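Local coordinates for protein xylulose kinase (Bifidobacterium adolescentis ATCC 15703, PDB 3I8B) that probably catalyses the ATP-dependent phosphorylation of D-xylulose to D-xylulose 5-phosphate, as a member of the FGGY carbohydrate kinase family, at residues G179-A182 / D186-L189; S66-G71 / W173-Y178; E416-R419 / S424-R427. All blocks are in the same frame, centred on the assembly; numbering follows the deposited sequence.

Overall arrangement
Contacts 1 and 2 lie in the N-terminal FGGY domain and touch each other, although their centres are about 16 Å apart: Trp173 NE1 of contact 2 lies 3.2 Å from His188 O of contact 1, a probable hydrogen bond. Contact 3 lies in the C-terminal one, on the other side of the chain's centre, its own centre about 35 Å from that of contact 2 and about 46 Å from that of contact 1. Contact 2 lies near the predicted active site: the Val70 side chain is about 7 Å from that of Asp11, predicted to be important for activity, and about 9 Å from that of Asp274, the predicted proton acceptor. In contact 1 the Asp186 side chain is about 11 Å from the bound magnesium ion.

Contact 1 of 3, residues G179-A182 / D186-L189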
# COMPACT_ATOMS: atom_id res chain seq x y z
N GLY A 179 -10.86 21.18 11.74
CA GLY A 179 -11.50 21.44 10.46
C GLY A 179 -11.51 22.91 10.10
O GLY A 179 -10.93 23.74 10.81
N PRO A 180 -12.17 23.25 8.98
CA PRO A 180 -12.17 24.63 8.46
C PRO A 180 -12.57 25.66 9.50
O PRO A 180 -13.51 25.45 10.26
CB PRO A 180 -13.21 24.57 7.34
CG PRO A 180 -13.14 23.17 6.86
CD PRO A 180 -12.88 22.33 8.08
N VAL A 181 -11.84 26.77 9.55
CA VAL A 181 -12.19 27.85 10.46
C VAL A 181 -12.40 29.14 9.67
O VAL A 181 -12.11 29.20 8.48
CB VAL A 181 -11.12 28.07 11.54
CG1 VAL A 181 -10.97 26.81 12.39
CG2 VAL A 181 -9.79 28.45 10.90
N ALA A 182 -12.92 30.16 10.34
CA ALA A 182 -13.14 31.44 9.70
C ALA A 182 -11.83 32.19 9.57
O ALA A 182 -10.83 31.84 10.21
CB ALA A 182 -14.15 32.27 10.47
N ASP A 186 -7.51 30.35 14.32
CA ASP A 186 -6.47 29.33 14.32
C ASP A 186 -7.02 28.03 13.74
O ASP A 186 -7.97 27.46 14.29
CB ASP A 186 -5.92 29.11 15.74
CG ASP A 186 -4.71 28.19 15.77
OD1 ASP A 186 -4.28 27.69 14.70
OD2 ASP A 186 -4.18 27.97 16.87
N ALA A 187 -6.44 27.57 12.64
CA ALA A 187 -6.83 26.31 12.01
C ALA A 187 -6.23 25.07 12.72
O ALA A 187 -6.66 23.94 12.48
CB ALA A 187 -6.45 26.30 10.52
N HIS A 188 -5.23 25.28 13.56
CA HIS A 188 -4.52 24.16 14.20
C HIS A 188 -4.02 23.12 13.20
O HIS A 188 -4.15 21.92 13.43
CB HIS A 188 -5.42 23.48 15.24
CG HIS A 188 -5.71 24.33 16.43
ND1 HIS A 188 -6.90 25.00 16.60
CD2 HIS A 188 -4.94 24.65 17.51
CE1 HIS A 188 -6.87 25.68 17.73
NE2 HIS A 188 -5.69 25.48 18.30
N LEU A 189 -3.46 23.57 12.07
CA LEU A 189 -2.89 22.64 11.11
C LEU A 189 -1.76 21.81 11.74
O LEU A 189 -1.55 20.65 11.38
CB LEU A 189 -2.38 23.36 9.85
CG LEU A 189 -3.47 24.01 8.99
CD1 LEU A 189 -2.87 24.88 7.89
CD2 LEU A 189 -4.41 22.93 8.40
O HOH W 1 -9.35 23.53 12.88
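Val181 packs its two methyl groups against the backbone of Asp186 and Ala187, and this is the tight part of the contact. Val181 CG2 lies 3.8 Å from Ala187 CA and 4.0 Å from Ala187 CB. On the other branch, Val181 CG1 stands 3.6 Å from Asp186 O, a carbonyl oxygen. With chi1 at -61°, CG1 is anti to the carbonyl carbon of Val181 and CG2 sits between that carbon and the backbone N, which lets both branches face the opposing chain at once. Ala187 is buried here, and its small side chain is consistent with the valine's close approach to the main chain.

No direct hydrogen bond crosses between the segments. One water joins them, donating to Gly179 O at 2.6 Å and to Ala187 O at 2.8 Å.

The looser, exposed side belongs to Asp186 and His188. Asp186 OD1 accepts from His188 N at 2.8 Å with an N-H...O angle of 160°, forming an Asx turn; the donor arrives well above the carboxylate plane. OD2 of the same aspartate lies over one face of the His188 imidazole, 3.2 Å above its plane and offset toward the rim. Tyr178 also meets this ring, and Val181 has backbone hydrogen bonding with Gln83.

Both segments lie in the loop between helix 167-175 and strand 193-195, which carries Glu190 and Leu192 of the magnesium site. The chemistry implies a chain reversal joined across by a small apolar patch and one shared water, with no direct hydrogen bond between its arms and the aspartate's turn bond shaping one arm from within.

Contact 2 of 3, residues S66-G71 / W173-Y178; sequences SALAVG and WRIAGY
This is a buried, purely apolar helix-on-sheet contact in the core of the actin-like N-terminal domain, where Ile175, in the last turn of helix 167-175, meets Leu68 and Val70 of strand 65-72. The evidence is three methyl groups. Ile175 CD1 is 3.9 Å from Leu68 CD2 and 4.0 Å from Val70 CG2, and those two strand methyls are themselves 3.8 Å apart, so the three make a nearly equilateral triangle. Leu68 and Val70, two residues apart on one strand, direct their CB atoms toward the helix, whereas Ala69 points away.

The Ile175 CG1 is anti to the carbonyl carbon (chi1 -76°) and CD1 continues in an extended line (chi2 170°), which brings that methyl to both strand side chains. Leu68 and Ile175 together fill the 9.4 Å between Leu68 CA and Ile175 CA. Both strand side chains run oblique to the isoleucine.

A Schellman motif follows: Tyr178 N bonds to Trp173 O at 3.1 Å and Gly177 N to Arg174 O at 2.8 Å, with positive phi at Gly177. Arg174 NE adds a bond to Tyr178 O at 2.8 Å, lying in the carbonyl plane though bent at the hydrogen (133°). Tyr178 CB rests over one face of the Trp173 ring.

The Val70 side chain is about 7 Å from that of Asp11, predicted to be important for activity. Strand 65-72 runs parallel to both its neighbours in the mixed sheet, strands 6-12 and 267-273. Val10 touches both Leu68 and Val70, Leu268 touches Ile175, and helix 460-474 packs on Ala69 from the face that points away from Ile175.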
# COMPACT_ATOMS: atom_id res chain seq x y z
N SER A 66 -12.04 3.60 23.81
CA SER A 66 -10.87 4.13 24.53
C SER A 66 -9.66 4.52 23.66
O SER A 66 -8.79 5.29 24.08
CB SER A 66 -10.42 3.12 25.59
OG SER A 66 -11.37 3.04 26.63
N ALA A 67 -9.59 3.96 22.45
CA ALA A 67 -8.55 4.37 21.50
C ALA A 67 -9.03 4.04 20.10
O ALA A 67 -9.80 3.11 19.92
CB ALA A 67 -7.23 3.66 21.80
N LEU A 68 -8.55 4.81 19.12
CA LEU A 68 -8.98 4.65 17.74
C LEU A 68 -7.79 4.89 16.80
O LEU A 68 -6.94 5.75 17.07
CB LEU A 68 -10.12 5.63 17.44
CG LEU A 68 -10.70 5.74 16.04
CD1 LEU A 68 -12.16 6.18 16.14
CD2 LEU A 68 -9.92 6.69 15.11
N ALA A 69 -7.73 4.12 15.71
CA ALA A 69 -6.73 4.31 14.66
C ALA A 69 -7.37 4.24 13.29
O ALA A 69 -8.30 3.46 13.06
CB ALA A 69 -5.64 3.26 14.75
N VAL A 70 -6.86 5.05 12.36
CA VAL A 70 -7.36 5.04 11.00
C VAL A 70 -6.33 4.46 10.04
O VAL A 70 -5.21 4.95 9.94
CB VAL A 70 -7.73 6.45 10.53
CG1 VAL A 70 -8.27 6.42 9.11
CG2 VAL A 70 -8.73 7.06 11.48
N GLY A 71 -6.70 3.38 9.35
CA GLY A 71 -5.90 2.86 8.26
C GLY A 71 -6.48 3.47 6.99
O GLY A 71 -7.69 3.52 6.84
N TRP A 173 -7.40 13.88 11.97
CA TRP A 173 -7.49 15.30 12.34
C TRP A 173 -8.95 15.76 12.51
O TRP A 173 -9.30 16.47 13.48
CB TRP A 173 -6.76 16.09 11.24
CG TRP A 173 -6.59 17.55 11.45
CD1 TRP A 173 -5.80 18.17 12.39
CD2 TRP A 173 -7.17 18.59 10.67
NE1 TRP A 173 -5.89 19.54 12.24
CE2 TRP A 173 -6.73 19.82 11.20
CE3 TRP A 173 -8.06 18.60 9.58
CZ2 TRP A 173 -7.12 21.05 10.66
CZ3 TRP A 173 -8.44 19.81 9.05
CH2 TRP A 173 -7.97 21.03 9.59
N ARG A 174 -9.82 15.34 11.60
CA ARG A 174 -11.26 15.62 11.72
C ARG A 174 -11.88 14.91 12.94
O ARG A 174 -12.75 15.45 13.63
CB ARG A 174 -11.98 15.17 10.45
CG ARG A 174 -11.59 15.95 9.20
CD ARG A 174 -11.80 17.47 9.36
NE ARG A 174 -13.11 17.80 9.93
CZ ARG A 174 -14.27 17.75 9.28
NH1 ARG A 174 -14.31 17.40 7.99
NH2 ARG A 174 -15.39 18.06 9.91
N ILE A 175 -11.45 13.68 13.19
CA ILE A 175 -11.92 12.93 14.35
C ILE A 175 -11.54 13.65 15.67
O ILE A 175 -12.35 13.69 16.62
CB ILE A 175 -11.44 11.46 14.29
CG1 ILE A 175 -12.29 10.69 13.25
CG2 ILE A 175 -11.48 10.78 15.66
CD1 ILE A 175 -11.76 9.32 12.92
N ALA A 176 -10.34 14.24 15.70
CA ALA A 176 -9.88 15.07 16.80
C ALA A 176 -10.70 16.33 16.93
O ALA A 176 -10.51 17.10 17.85
CB ALA A 176 -8.38 15.42 16.65
N GLY A 177 -11.59 16.57 15.97
CA GLY A 177 -12.50 17.69 16.06
C GLY A 177 -12.06 18.94 15.33
O GLY A 177 -12.71 19.98 15.45
N TYR A 178 -10.97 18.85 14.58
CA TYR A 178 -10.45 19.98 13.81
C TYR A 178 -11.11 20.07 12.45
O TYR A 178 -11.85 19.17 12.05
CB TYR A 178 -8.92 19.90 13.67
CG TYR A 178 -8.24 20.00 15.02
CD1 TYR A 178 -8.27 21.19 15.73
CD2 TYR A 178 -7.62 18.90 15.59
CE1 TYR A 178 -7.68 21.30 16.97
CE2 TYR A 178 -7.02 19.00 16.84
CZ TYR A 178 -7.06 20.21 17.52
OH TYR A 178 -6.48 20.34 18.74

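Contact 3 of 3, residues E416-R419 / S424-R427; sequences ELIR and SITR
Arg419 and Ile418, near the end of helix 396-420, meet Ile425 just after the turn that follows, through one direct hydrogen bond, one water bridge and a hydrophobic touch. The direct bond runs from Arg419 NH2 to Ile425 O, 3.1 Å long and nearly straight at 166°. The acceptor lies at the edge of the guanidinium, close to its plane, while the donor is tilted 30° from the carbonyl plane.

The water accepts from both Arg419 NE and Ile425 N, each at 3.0 Å. Arg419 therefore grips both polar backbone atoms of this buried residue, the oxygen directly and the nitrogen through water.

Charge pairing comes from within the helix. Glu416 OE2, one turn earlier, forms a salt bridge with Arg419 NH1 at 2.9 Å, whose hydrogen bond is weak because it is bent; the same oxygen also pairs with Arg412.

Apolar packing completes the contact. Ile418 CG2 lies 4.0 Å from Ile425 CD1, the two side chains crossing at about a right angle, and both touch Ala301. Ile425 CB is 3.9 Å from Arg419 NE, since the arginine chain, extended from CG to NE, carries its head across the isoleucine. A leucine in place of Arg419 has no N-H to offer, so Ile425 O would probably be left without this direct donor, the water without its donor in NE, and Glu416 with one fewer positive partner.

The geometry is that of a tight helix-to-strand connection: the chain leaves helix 396-420 and enters strand 427-431 of the mixed sheet in the C-terminal domain, one of the two actin-like ATPase domains of FGGY kinases.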
# COMPACT_ATOMS: atom_id res chain seq x y z
N GLU A 416 11.87 -13.41 -4.81
CA GLU A 416 13.31 -13.47 -5.02
C GLU A 416 13.92 -12.08 -5.11
O GLU A 416 15.03 -11.85 -4.64
CB GLU A 416 13.63 -14.26 -6.28
CG GLU A 416 13.22 -15.72 -6.17
CD GLU A 416 13.86 -16.38 -4.97
OE1 GLU A 416 14.94 -15.92 -4.55
OE2 GLU A 416 13.27 -17.36 -4.45
N LEU A 417 13.21 -11.15 -5.74
CA LEU A 417 13.68 -9.78 -5.82
C LEU A 417 13.72 -9.14 -4.43
O LEU A 417 14.69 -8.47 -4.06
CB LEU A 417 12.78 -8.99 -6.74
CG LEU A 417 13.15 -7.53 -7.01
CD1 LEU A 417 14.54 -7.43 -7.61
CD2 LEU A 417 12.12 -6.92 -7.94
N ILE A 418 12.66 -9.33 -3.65
CA ILE A 418 12.63 -8.79 -2.28
C ILE A 418 13.77 -9.39 -1.45
O ILE A 418 14.50 -8.66 -0.79
CB ILE A 418 11.27 -8.98 -1.60
CG1 ILE A 418 10.23 -8.08 -2.28
CG2 ILE A 418 11.37 -8.70 -0.09
CD1 ILE A 418 8.78 -8.31 -1.87
N ARG A 419 13.94 -10.70 -1.52
CA ARG A 419 15.08 -11.36 -0.89
C ARG A 419 16.41 -10.73 -1.30
O ARG A 419 17.31 -10.57 -0.47
CB ARG A 419 15.09 -12.86 -1.20
CG ARG A 419 13.95 -13.63 -0.60
CD ARG A 419 14.11 -15.12 -0.88
NE ARG A 419 13.20 -15.93 -0.07
CZ ARG A 419 12.28 -16.75 -0.56
NH1 ARG A 419 12.14 -16.90 -1.87
NH2 ARG A 419 11.51 -17.44 0.27
N SER A 424 14.95 -11.29 4.32
CA SER A 424 14.58 -12.71 4.39
C SER A 424 13.07 -12.87 4.29
O SER A 424 12.31 -12.07 4.82
CB SER A 424 15.05 -13.34 5.72
OG SER A 424 16.46 -13.41 5.80
N ILE A 425 12.65 -13.94 3.63
CA ILE A 425 11.24 -14.32 3.63
C ILE A 425 11.12 -15.78 4.04
O ILE A 425 11.58 -16.67 3.31
CB ILE A 425 10.61 -14.11 2.25
CG1 ILE A 425 10.49 -12.62 1.94
CG2 ILE A 425 9.23 -14.76 2.20
CD1 ILE A 425 9.95 -12.33 0.56
N THR A 426 10.49 -16.04 5.19
CA THR A 426 10.47 -17.38 5.78
C THR A 426 9.06 -17.96 5.95
O THR A 426 8.90 -19.11 6.36
CB THR A 426 11.23 -17.40 7.13
OG1 THR A 426 10.72 -16.39 8.00
CG2 THR A 426 12.72 -17.17 6.90
N ARG A 427 8.05 -17.17 5.63
CA ARG A 427 6.67 -17.63 5.66
C ARG A 427 5.84 -16.80 4.68
O ARG A 427 6.03 -15.59 4.58
CB ARG A 427 6.10 -17.51 7.07
CG ARG A 427 4.68 -18.04 7.23
CD ARG A 427 4.27 -18.00 8.70
NE ARG A 427 4.00 -16.63 9.14
CZ ARG A 427 2.82 -16.21 9.59
NH1 ARG A 427 1.80 -17.05 9.69
NH2 ARG A 427 2.67 -14.94 9.96
O HOH W 2 14.75 -15.83 2.54